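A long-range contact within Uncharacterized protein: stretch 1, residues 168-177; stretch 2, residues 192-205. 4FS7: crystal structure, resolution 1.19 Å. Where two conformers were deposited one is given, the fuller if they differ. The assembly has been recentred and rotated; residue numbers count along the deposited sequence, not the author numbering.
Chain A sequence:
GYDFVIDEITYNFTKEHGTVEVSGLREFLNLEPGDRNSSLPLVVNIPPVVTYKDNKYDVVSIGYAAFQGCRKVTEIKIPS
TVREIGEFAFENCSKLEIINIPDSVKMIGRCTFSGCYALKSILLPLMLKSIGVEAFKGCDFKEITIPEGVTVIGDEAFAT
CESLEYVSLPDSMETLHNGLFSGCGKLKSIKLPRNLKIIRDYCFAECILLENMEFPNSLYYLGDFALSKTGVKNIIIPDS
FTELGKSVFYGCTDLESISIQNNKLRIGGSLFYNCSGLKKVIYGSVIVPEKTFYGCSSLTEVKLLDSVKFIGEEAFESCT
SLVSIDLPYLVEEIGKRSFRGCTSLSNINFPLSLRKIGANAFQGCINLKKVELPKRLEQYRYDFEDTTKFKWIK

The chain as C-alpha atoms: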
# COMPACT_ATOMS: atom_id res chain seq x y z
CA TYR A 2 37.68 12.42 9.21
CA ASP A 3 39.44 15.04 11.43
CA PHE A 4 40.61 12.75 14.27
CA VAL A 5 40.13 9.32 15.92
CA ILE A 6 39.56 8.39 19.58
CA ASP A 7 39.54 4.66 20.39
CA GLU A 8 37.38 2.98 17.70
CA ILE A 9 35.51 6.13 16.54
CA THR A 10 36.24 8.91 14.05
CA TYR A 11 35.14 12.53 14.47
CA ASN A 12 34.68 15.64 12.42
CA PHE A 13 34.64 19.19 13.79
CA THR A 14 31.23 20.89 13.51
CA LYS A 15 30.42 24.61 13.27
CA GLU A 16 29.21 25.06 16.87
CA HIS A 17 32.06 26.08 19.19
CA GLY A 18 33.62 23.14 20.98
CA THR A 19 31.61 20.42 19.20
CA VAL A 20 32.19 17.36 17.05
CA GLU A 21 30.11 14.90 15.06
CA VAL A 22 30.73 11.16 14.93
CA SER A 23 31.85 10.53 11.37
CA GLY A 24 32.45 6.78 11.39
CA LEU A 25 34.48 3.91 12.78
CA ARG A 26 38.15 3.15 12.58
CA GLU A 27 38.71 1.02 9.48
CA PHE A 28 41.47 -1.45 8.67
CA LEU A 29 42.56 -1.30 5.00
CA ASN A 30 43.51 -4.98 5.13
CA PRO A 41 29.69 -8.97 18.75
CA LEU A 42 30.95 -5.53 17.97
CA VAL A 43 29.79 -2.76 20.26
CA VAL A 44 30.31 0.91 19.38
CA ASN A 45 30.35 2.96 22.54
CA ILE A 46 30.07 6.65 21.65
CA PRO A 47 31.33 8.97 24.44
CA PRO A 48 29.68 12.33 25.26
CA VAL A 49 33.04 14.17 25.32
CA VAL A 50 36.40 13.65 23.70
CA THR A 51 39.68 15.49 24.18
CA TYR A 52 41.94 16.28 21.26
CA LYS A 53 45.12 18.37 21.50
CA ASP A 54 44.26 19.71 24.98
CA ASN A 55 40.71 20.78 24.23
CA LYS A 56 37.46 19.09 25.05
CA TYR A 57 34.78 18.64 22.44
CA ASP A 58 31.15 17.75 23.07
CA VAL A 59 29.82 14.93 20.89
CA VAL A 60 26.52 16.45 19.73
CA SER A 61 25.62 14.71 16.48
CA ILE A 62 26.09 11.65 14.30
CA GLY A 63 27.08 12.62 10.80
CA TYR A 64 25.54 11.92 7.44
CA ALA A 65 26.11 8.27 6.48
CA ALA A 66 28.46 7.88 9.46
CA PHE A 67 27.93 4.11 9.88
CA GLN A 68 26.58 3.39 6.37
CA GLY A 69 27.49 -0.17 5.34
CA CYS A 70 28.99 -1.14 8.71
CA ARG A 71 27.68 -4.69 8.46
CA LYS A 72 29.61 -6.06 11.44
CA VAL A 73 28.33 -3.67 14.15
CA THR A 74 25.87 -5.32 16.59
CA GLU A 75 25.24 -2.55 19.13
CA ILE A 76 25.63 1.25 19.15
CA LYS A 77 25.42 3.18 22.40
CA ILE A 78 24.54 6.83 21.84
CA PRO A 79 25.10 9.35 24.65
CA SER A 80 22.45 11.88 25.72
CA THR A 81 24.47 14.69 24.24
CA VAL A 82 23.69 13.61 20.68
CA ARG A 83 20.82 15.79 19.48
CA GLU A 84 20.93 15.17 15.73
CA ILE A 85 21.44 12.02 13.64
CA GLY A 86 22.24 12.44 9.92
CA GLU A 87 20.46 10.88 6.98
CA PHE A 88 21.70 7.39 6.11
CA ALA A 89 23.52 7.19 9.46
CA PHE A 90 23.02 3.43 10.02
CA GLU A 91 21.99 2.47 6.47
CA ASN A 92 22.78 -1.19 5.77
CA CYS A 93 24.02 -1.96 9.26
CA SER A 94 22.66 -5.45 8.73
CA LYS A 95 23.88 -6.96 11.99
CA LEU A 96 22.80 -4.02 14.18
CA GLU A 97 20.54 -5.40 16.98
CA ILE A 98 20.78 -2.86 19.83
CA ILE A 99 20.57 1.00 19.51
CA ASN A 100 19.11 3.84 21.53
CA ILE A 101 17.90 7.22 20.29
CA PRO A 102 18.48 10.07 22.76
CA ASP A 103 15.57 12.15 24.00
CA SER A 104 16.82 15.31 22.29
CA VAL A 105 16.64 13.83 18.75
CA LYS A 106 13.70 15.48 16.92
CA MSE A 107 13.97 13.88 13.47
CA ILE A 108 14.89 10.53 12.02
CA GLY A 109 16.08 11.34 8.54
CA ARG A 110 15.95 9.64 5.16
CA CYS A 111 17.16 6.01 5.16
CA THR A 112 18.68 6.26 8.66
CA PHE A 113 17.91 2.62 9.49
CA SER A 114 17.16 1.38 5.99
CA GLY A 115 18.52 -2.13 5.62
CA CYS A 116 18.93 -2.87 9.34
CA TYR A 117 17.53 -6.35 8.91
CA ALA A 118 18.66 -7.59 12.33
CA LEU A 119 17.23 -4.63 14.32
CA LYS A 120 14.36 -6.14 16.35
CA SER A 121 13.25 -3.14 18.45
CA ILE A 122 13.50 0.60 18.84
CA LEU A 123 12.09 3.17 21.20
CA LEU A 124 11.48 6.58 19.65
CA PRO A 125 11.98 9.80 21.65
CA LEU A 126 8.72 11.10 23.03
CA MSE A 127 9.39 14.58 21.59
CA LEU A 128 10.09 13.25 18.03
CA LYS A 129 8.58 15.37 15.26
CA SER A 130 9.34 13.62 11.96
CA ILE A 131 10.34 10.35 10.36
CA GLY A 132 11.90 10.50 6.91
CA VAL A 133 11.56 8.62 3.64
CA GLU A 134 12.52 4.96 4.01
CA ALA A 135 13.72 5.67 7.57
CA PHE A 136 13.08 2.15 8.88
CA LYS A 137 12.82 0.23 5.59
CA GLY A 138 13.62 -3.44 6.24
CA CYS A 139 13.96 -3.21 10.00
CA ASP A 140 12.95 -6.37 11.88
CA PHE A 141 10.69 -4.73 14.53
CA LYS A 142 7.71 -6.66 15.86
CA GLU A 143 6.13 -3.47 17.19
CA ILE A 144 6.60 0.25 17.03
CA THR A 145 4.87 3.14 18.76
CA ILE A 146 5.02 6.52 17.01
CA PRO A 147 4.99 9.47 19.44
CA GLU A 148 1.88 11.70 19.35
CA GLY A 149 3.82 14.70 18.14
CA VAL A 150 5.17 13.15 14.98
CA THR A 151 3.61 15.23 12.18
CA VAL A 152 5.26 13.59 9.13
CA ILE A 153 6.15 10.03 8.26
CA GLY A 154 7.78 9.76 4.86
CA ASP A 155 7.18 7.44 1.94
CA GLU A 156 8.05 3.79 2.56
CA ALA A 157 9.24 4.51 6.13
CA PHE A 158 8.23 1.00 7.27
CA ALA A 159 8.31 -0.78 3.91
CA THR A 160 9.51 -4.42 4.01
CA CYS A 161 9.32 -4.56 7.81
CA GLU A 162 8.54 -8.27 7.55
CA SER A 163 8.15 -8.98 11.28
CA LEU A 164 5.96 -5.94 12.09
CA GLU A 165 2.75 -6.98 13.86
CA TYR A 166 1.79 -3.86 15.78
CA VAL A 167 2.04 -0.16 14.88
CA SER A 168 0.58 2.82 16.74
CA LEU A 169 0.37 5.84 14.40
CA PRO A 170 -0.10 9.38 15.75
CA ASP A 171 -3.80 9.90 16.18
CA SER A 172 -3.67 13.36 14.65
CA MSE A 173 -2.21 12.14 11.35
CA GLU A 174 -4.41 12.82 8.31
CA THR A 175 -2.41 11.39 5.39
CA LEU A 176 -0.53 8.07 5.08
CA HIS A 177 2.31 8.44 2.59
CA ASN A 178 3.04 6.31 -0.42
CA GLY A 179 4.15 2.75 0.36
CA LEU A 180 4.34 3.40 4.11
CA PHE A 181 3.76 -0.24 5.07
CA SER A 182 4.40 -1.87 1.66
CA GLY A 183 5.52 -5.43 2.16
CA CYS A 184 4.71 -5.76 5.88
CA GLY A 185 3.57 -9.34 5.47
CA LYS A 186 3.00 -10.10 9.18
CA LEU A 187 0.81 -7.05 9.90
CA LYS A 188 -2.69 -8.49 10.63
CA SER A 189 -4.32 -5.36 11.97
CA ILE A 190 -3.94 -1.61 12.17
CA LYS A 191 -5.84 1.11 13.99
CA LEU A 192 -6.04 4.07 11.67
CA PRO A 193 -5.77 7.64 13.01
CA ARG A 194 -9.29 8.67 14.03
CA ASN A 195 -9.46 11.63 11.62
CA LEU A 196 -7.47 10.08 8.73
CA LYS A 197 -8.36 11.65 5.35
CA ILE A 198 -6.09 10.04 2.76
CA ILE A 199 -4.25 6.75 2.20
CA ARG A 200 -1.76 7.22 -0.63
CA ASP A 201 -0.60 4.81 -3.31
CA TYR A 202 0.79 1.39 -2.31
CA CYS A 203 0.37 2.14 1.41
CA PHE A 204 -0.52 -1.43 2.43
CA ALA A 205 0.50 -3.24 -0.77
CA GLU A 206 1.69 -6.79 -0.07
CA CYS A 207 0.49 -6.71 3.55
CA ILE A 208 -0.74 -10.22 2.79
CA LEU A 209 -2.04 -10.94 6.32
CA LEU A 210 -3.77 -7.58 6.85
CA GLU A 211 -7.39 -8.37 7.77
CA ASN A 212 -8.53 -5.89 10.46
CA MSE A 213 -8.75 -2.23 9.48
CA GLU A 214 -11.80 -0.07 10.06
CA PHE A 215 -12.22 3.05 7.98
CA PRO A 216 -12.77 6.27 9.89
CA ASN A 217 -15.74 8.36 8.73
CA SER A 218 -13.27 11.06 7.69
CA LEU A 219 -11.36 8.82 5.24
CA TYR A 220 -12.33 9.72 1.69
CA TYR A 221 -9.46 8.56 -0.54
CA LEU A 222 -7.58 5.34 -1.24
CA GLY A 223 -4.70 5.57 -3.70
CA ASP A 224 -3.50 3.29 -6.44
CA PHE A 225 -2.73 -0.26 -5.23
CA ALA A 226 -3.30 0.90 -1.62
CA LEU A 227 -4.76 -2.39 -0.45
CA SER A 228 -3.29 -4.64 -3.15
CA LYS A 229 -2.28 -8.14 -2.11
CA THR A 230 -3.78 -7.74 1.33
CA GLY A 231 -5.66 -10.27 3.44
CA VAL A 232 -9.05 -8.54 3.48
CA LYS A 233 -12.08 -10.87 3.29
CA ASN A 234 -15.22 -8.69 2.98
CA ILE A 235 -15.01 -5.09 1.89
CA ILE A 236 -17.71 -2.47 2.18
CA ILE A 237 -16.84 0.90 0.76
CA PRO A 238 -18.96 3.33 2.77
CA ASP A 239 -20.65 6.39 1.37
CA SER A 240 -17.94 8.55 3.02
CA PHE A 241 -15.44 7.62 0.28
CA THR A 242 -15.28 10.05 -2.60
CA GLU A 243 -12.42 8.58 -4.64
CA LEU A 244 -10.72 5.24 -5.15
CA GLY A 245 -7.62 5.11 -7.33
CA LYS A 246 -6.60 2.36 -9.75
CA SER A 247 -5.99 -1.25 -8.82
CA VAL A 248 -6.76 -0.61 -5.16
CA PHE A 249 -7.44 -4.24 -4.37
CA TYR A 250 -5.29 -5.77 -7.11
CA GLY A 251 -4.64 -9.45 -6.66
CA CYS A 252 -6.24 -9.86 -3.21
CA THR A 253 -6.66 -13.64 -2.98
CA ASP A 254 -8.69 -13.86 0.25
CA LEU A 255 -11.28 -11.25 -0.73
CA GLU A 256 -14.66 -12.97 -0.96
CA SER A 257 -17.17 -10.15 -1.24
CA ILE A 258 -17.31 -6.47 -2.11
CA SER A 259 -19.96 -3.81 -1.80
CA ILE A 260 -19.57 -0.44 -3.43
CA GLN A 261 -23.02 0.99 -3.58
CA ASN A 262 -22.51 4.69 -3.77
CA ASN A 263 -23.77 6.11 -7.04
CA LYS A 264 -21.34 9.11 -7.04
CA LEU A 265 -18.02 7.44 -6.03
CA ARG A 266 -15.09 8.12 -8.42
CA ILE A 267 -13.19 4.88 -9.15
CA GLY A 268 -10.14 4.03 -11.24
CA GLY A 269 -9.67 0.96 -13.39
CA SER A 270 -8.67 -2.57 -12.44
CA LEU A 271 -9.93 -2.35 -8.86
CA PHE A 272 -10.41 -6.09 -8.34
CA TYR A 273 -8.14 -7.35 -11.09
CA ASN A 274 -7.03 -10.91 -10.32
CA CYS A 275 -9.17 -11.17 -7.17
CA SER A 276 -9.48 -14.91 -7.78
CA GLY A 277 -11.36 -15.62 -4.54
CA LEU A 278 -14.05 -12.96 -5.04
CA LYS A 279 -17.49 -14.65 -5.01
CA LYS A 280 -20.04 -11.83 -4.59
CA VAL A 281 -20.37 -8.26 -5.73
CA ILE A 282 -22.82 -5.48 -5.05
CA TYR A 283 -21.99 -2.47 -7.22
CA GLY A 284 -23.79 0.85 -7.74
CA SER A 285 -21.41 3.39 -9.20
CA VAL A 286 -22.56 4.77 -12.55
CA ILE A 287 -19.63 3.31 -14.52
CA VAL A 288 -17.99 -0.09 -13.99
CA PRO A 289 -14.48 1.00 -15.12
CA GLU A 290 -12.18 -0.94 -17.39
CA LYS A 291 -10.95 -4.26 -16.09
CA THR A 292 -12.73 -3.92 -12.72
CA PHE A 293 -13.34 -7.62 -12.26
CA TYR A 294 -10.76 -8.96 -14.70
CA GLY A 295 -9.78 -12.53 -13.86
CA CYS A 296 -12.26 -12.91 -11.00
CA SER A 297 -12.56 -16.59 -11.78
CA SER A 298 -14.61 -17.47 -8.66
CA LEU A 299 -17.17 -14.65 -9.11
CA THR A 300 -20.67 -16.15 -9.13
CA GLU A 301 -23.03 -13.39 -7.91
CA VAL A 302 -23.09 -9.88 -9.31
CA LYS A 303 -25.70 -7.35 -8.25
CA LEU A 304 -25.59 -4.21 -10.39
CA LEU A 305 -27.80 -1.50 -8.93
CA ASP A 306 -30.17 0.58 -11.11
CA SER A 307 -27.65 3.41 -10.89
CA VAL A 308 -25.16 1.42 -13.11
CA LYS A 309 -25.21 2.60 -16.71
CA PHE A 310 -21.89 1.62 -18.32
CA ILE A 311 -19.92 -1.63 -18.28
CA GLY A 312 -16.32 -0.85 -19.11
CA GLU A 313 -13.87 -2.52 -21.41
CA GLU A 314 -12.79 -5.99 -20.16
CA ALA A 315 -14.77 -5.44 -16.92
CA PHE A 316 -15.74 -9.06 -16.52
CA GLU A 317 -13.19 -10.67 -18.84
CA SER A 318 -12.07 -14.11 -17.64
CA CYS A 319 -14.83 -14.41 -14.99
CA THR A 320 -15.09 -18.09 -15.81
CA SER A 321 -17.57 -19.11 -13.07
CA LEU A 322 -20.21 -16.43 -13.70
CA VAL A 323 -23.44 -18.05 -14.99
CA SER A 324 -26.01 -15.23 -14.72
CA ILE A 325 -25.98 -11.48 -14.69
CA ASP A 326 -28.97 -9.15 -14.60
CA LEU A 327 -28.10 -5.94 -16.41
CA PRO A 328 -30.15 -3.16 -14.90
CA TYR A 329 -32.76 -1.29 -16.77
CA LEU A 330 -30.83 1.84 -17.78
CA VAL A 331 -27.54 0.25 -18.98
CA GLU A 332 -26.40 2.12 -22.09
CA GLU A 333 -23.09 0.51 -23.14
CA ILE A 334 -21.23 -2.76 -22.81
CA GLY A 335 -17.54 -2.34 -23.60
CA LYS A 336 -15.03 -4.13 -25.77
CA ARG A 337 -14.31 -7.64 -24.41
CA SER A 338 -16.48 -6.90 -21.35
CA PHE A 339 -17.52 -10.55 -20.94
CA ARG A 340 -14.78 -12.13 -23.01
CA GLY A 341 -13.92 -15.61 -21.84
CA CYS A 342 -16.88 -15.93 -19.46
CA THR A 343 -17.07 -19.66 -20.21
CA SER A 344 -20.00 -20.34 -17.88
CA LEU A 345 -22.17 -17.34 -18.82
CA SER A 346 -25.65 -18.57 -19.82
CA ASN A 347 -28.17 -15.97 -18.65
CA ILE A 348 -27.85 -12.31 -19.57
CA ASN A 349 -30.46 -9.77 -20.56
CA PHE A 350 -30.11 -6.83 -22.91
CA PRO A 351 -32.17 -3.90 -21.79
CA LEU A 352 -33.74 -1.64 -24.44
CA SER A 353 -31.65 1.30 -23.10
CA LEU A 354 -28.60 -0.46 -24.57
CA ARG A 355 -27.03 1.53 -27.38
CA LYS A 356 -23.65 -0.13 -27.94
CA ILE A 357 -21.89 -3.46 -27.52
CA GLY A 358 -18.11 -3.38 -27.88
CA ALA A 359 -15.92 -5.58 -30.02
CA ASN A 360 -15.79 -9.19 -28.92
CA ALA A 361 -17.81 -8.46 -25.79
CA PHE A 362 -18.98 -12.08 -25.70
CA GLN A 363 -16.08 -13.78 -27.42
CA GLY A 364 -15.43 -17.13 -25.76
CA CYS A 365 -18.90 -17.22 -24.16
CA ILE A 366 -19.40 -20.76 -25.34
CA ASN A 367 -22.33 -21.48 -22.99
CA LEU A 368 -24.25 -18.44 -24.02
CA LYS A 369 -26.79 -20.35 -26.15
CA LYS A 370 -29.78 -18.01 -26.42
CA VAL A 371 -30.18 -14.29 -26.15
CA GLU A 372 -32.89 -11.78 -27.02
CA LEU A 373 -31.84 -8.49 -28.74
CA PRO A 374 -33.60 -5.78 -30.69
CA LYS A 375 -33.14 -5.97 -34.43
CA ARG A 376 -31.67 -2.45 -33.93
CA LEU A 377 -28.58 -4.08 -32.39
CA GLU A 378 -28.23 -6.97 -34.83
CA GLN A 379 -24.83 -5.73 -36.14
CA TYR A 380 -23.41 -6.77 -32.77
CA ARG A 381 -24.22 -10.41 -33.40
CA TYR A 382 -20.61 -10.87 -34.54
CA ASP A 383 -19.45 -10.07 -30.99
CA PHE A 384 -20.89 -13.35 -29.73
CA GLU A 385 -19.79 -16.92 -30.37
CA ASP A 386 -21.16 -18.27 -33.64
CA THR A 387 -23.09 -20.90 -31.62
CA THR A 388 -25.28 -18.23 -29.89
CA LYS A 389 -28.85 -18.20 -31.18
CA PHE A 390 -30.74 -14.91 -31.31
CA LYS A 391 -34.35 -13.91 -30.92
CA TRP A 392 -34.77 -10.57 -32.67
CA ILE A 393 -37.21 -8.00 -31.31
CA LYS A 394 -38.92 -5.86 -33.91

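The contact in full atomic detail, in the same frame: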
# COMPACT_ATOMS: atom_id res chain seq x y z
N SER A 168 1.42 1.74 16.25
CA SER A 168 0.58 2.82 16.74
C SER A 168 0.98 4.12 16.07
O SER A 168 2.02 4.69 16.40
CB SER A 168 0.71 2.92 18.26
OG SER A 168 -0.09 4.01 18.72
N LEU A 169 0.18 4.59 15.13
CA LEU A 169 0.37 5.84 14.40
C LEU A 169 -0.11 7.01 15.25
O LEU A 169 -0.96 6.83 16.10
CB LEU A 169 -0.39 5.82 13.08
CG LEU A 169 0.15 4.89 12.00
CD1 LEU A 169 -0.87 4.67 10.90
CD2 LEU A 169 1.46 5.47 11.43
N PRO A 170 0.41 8.23 15.02
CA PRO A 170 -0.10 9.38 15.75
C PRO A 170 -1.57 9.59 15.39
O PRO A 170 -1.94 9.61 14.21
CB PRO A 170 0.77 10.54 15.23
CG PRO A 170 1.98 9.89 14.67
CD PRO A 170 1.49 8.60 14.09
N ASP A 171 -2.38 9.76 16.41
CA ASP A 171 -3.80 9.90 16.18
C ASP A 171 -4.21 11.14 15.43
O ASP A 171 -5.30 11.17 14.84
CB ASP A 171 -4.56 9.80 17.49
CG ASP A 171 -6.02 9.47 17.30
OD1 ASP A 171 -6.39 8.51 16.54
OD2 ASP A 171 -6.80 10.22 17.90
N SER A 172 -3.37 12.16 15.38
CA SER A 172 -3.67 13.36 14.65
C SER A 172 -3.34 13.30 13.17
O SER A 172 -3.65 14.23 12.41
CB SER A 172 -2.86 14.55 15.23
OG SER A 172 -1.45 14.33 15.07
N MSE A 173 -2.69 12.23 12.73
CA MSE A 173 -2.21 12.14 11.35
C MSE A 173 -3.40 12.05 10.38
O MSE A 173 -4.35 11.31 10.61
CB MSE A 173 -1.27 10.94 11.20
CG MSE A 173 -0.62 10.85 9.82
SE MSE A 173 1.01 9.87 9.85
CE MSE A 173 2.09 11.14 10.87
N GLU A 174 -3.31 12.79 9.27
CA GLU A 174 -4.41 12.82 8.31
C GLU A 174 -4.09 12.18 6.96
O GLU A 174 -5.02 11.90 6.22
CB GLU A 174 -4.94 14.21 8.15
CG GLU A 174 -5.61 14.71 9.46
CD GLU A 174 -6.37 16.02 9.37
OE1 GLU A 174 -6.41 16.66 8.32
OE2 GLU A 174 -6.92 16.41 10.45
N THR A 175 -2.82 11.99 6.65
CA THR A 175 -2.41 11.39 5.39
C THR A 175 -1.34 10.31 5.64
O THR A 175 -0.37 10.56 6.36
CB THR A 175 -1.78 12.44 4.45
OG1 THR A 175 -2.70 13.51 4.24
CG2 THR A 175 -1.34 11.84 3.13
N LEU A 176 -1.54 9.12 5.09
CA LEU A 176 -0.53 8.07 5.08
C LEU A 176 0.19 8.09 3.74
O LEU A 176 -0.44 7.99 2.69
CB LEU A 176 -1.08 6.67 5.39
CG LEU A 176 -1.85 6.49 6.69
CD1 LEU A 176 -2.20 5.04 6.95
CD2 LEU A 176 -1.11 7.14 7.85
N HIS A 177 1.50 8.27 3.79
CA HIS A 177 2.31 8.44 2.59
C HIS A 177 2.48 7.17 1.77
O HIS A 177 2.23 6.06 2.23
CB HIS A 177 3.67 9.04 2.97
CG HIS A 177 3.61 10.51 3.24
ND1 HIS A 177 4.66 11.36 2.93
CD2 HIS A 177 2.67 11.29 3.84
CE1 HIS A 177 4.34 12.59 3.31
NE2 HIS A 177 3.15 12.58 3.86
N LEU A 192 -6.32 2.88 12.42
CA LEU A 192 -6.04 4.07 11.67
C LEU A 192 -6.27 5.30 12.54
O LEU A 192 -7.15 5.30 13.40
CB LEU A 192 -6.91 4.11 10.41
CG LEU A 192 -6.60 3.03 9.37
CD1 LEU A 192 -7.60 3.12 8.22
CD2 LEU A 192 -5.16 3.16 8.82
N PRO A 193 -5.51 6.39 12.30
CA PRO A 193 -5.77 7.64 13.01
C PRO A 193 -7.24 8.01 12.87
O PRO A 193 -7.82 7.87 11.79
CB PRO A 193 -4.84 8.63 12.29
CG PRO A 193 -3.70 7.80 11.88
CD PRO A 193 -4.32 6.49 11.46
N ARG A 194 -7.84 8.51 13.94
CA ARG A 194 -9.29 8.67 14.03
C ARG A 194 -9.88 9.68 13.06
O ARG A 194 -11.07 9.62 12.77
CB ARG A 194 -9.71 8.97 15.49
CG ARG A 194 -9.48 7.79 16.46
CD ARG A 194 -9.64 8.20 17.93
NE ARG A 194 -9.44 7.09 18.88
CZ ARG A 194 -8.38 6.96 19.67
NH1 ARG A 194 -7.41 7.86 19.63
NH2 ARG A 194 -8.28 5.93 20.51
N ASN A 195 -9.06 10.61 12.58
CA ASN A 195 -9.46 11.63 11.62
C ASN A 195 -8.69 11.51 10.29
O ASN A 195 -8.53 12.47 9.57
CB ASN A 195 -9.27 13.03 12.20
CG ASN A 195 -10.20 14.05 11.59
OD1 ASN A 195 -9.77 15.17 11.32
ND2 ASN A 195 -11.47 13.70 11.39
N LEU A 196 -8.21 10.31 9.98
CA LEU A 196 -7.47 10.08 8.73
C LEU A 196 -8.33 10.48 7.54
O LEU A 196 -9.52 10.14 7.50
CB LEU A 196 -7.06 8.60 8.61
CG LEU A 196 -6.01 8.31 7.56
CD1 LEU A 196 -4.64 8.88 7.94
CD2 LEU A 196 -5.92 6.82 7.29
N LYS A 197 -7.71 11.15 6.58
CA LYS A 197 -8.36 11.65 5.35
C LYS A 197 -7.99 10.88 4.10
O LYS A 197 -8.82 10.59 3.24
CB LYS A 197 -7.99 13.11 5.11
CG LYS A 197 -8.36 14.08 6.28
CD LYS A 197 -9.90 14.26 6.45
CE LYS A 197 -10.31 14.99 7.71
NZ LYS A 197 -10.00 16.44 7.63
N ILE A 198 -6.70 10.55 4.00
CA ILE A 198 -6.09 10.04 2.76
C ILE A 198 -5.13 8.90 3.03
O ILE A 198 -4.27 9.03 3.91
CB ILE A 198 -5.30 11.22 2.05
CG1 ILE A 198 -6.25 12.32 1.62
CG2 ILE A 198 -4.43 10.69 0.90
CD1 ILE A 198 -5.53 13.61 1.23
N ILE A 199 -5.25 7.82 2.27
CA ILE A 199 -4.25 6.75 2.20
C ILE A 199 -3.69 6.80 0.79
O ILE A 199 -4.44 6.60 -0.19
CB ILE A 199 -4.84 5.36 2.54
CG1 ILE A 199 -5.31 5.32 3.99
CG2 ILE A 199 -3.84 4.26 2.22
CD1 ILE A 199 -6.09 4.07 4.39
N ARG A 200 -2.40 7.07 0.66
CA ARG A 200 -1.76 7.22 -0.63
C ARG A 200 -1.41 5.89 -1.28
O ARG A 200 -1.59 4.82 -0.71
CB ARG A 200 -0.55 8.15 -0.51
CG ARG A 200 -0.94 9.59 -0.22
CD ARG A 200 0.24 10.54 -0.39
NE ARG A 200 -0.12 11.94 -0.21
CZ ARG A 200 0.75 12.91 0.16
NH1 ARG A 200 2.02 12.59 0.43
NH2 ARG A 200 0.34 14.18 0.31
N ASP A 201 -0.87 5.99 -2.48
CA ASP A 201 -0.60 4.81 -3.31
C ASP A 201 0.25 3.79 -2.60
O ASP A 201 1.21 4.16 -1.91
CB ASP A 201 0.12 5.20 -4.62
CG ASP A 201 -0.60 6.19 -5.50
OD1 ASP A 201 -1.76 6.47 -5.33
OD2 ASP A 201 0.05 6.69 -6.46
N TYR A 202 -0.01 2.49 -2.79
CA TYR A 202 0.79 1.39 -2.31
C TYR A 202 0.91 1.32 -0.80
O TYR A 202 1.70 0.51 -0.34
CB TYR A 202 2.20 1.46 -2.93
CG TYR A 202 2.19 1.32 -4.43
CD1 TYR A 202 2.09 0.07 -5.04
CD2 TYR A 202 2.28 2.42 -5.21
CE1 TYR A 202 2.08 -0.03 -6.44
CE2 TYR A 202 2.25 2.33 -6.62
CZ TYR A 202 2.13 1.10 -7.21
OH TYR A 202 2.12 1.01 -8.59
N CYS A 203 0.09 2.04 -0.04
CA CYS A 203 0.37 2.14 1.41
C CYS A 203 0.48 0.78 2.11
O CYS A 203 1.38 0.59 2.93
CB CYS A 203 -0.69 3.03 2.05
SG CYS A 203 -0.36 3.47 3.73
N PHE A 204 -0.47 -0.12 1.81
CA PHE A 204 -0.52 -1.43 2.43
C PHE A 204 -0.33 -2.53 1.39
O PHE A 204 -0.63 -3.69 1.66
CB PHE A 204 -1.81 -1.66 3.21
CG PHE A 204 -2.02 -0.67 4.30
CD1 PHE A 204 -1.38 -0.85 5.54
CD2 PHE A 204 -2.82 0.44 4.13
CE1 PHE A 204 -1.53 0.03 6.56
CE2 PHE A 204 -2.99 1.33 5.19
CZ PHE A 204 -2.36 1.09 6.40
N ALA A 205 0.27 -2.21 0.23
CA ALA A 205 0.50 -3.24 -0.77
C ALA A 205 1.36 -4.36 -0.24
O ALA A 205 2.37 -4.10 0.39
CB ALA A 205 1.09 -2.63 -2.03
O HOH W 1 -6.41 11.77 12.48
O HOH W 2 -2.11 14.98 1.94

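The most unusual feature of this contact is a carbonyl that serves two successive amides: Glu174 O accepts from Lys197 N at 2.8 Å and from Ile198 N at 3.1 Å, just where two short parallel strands begin. The ladder continues with Leu176 N donating to Ile198 O (3.0 Å) and Arg200 N to Leu176 O (3.0 Å). The side chain of Leu176 lies on the buried face of the sheet with Ile199. Branched and apolar, it suits this pocket: Leu176 CG lies 3.9 Å from Leu196 CD1, Leu176 CB 3.7 Å from Cys203 SG, and Leu176 CD1 4.0 Å from both Leu192 CD2 and Phe204 CZ.

Thr175 and Ile198 occupy the other, more exposed face. Threonine suits it by offering a methyl and a hydroxyl: Thr175 CG2 lies over one face of the Arg200 guanidinium, 3.6 Å from Arg200 NE, while a water bridges Thr175 OG1 and, weakly, Arg200 NH2.

Before the strands, each stretch makes a type I turn. Aspartate suits their junction because its two oxygens can meet an amide and a guanidinium at once: Asp171 OD1 accepts from Arg194 N (3.0 Å), and Asp171 OD2 forms a salt bridge with Arg194 NH1 (3.0 Å). A second water donates to Asp171 O and Met173 O and accepts from Asn195 N. The compact apolar ring of Pro193 suits its packing, with Pro193 CD 3.9 Å from Leu169 CD1.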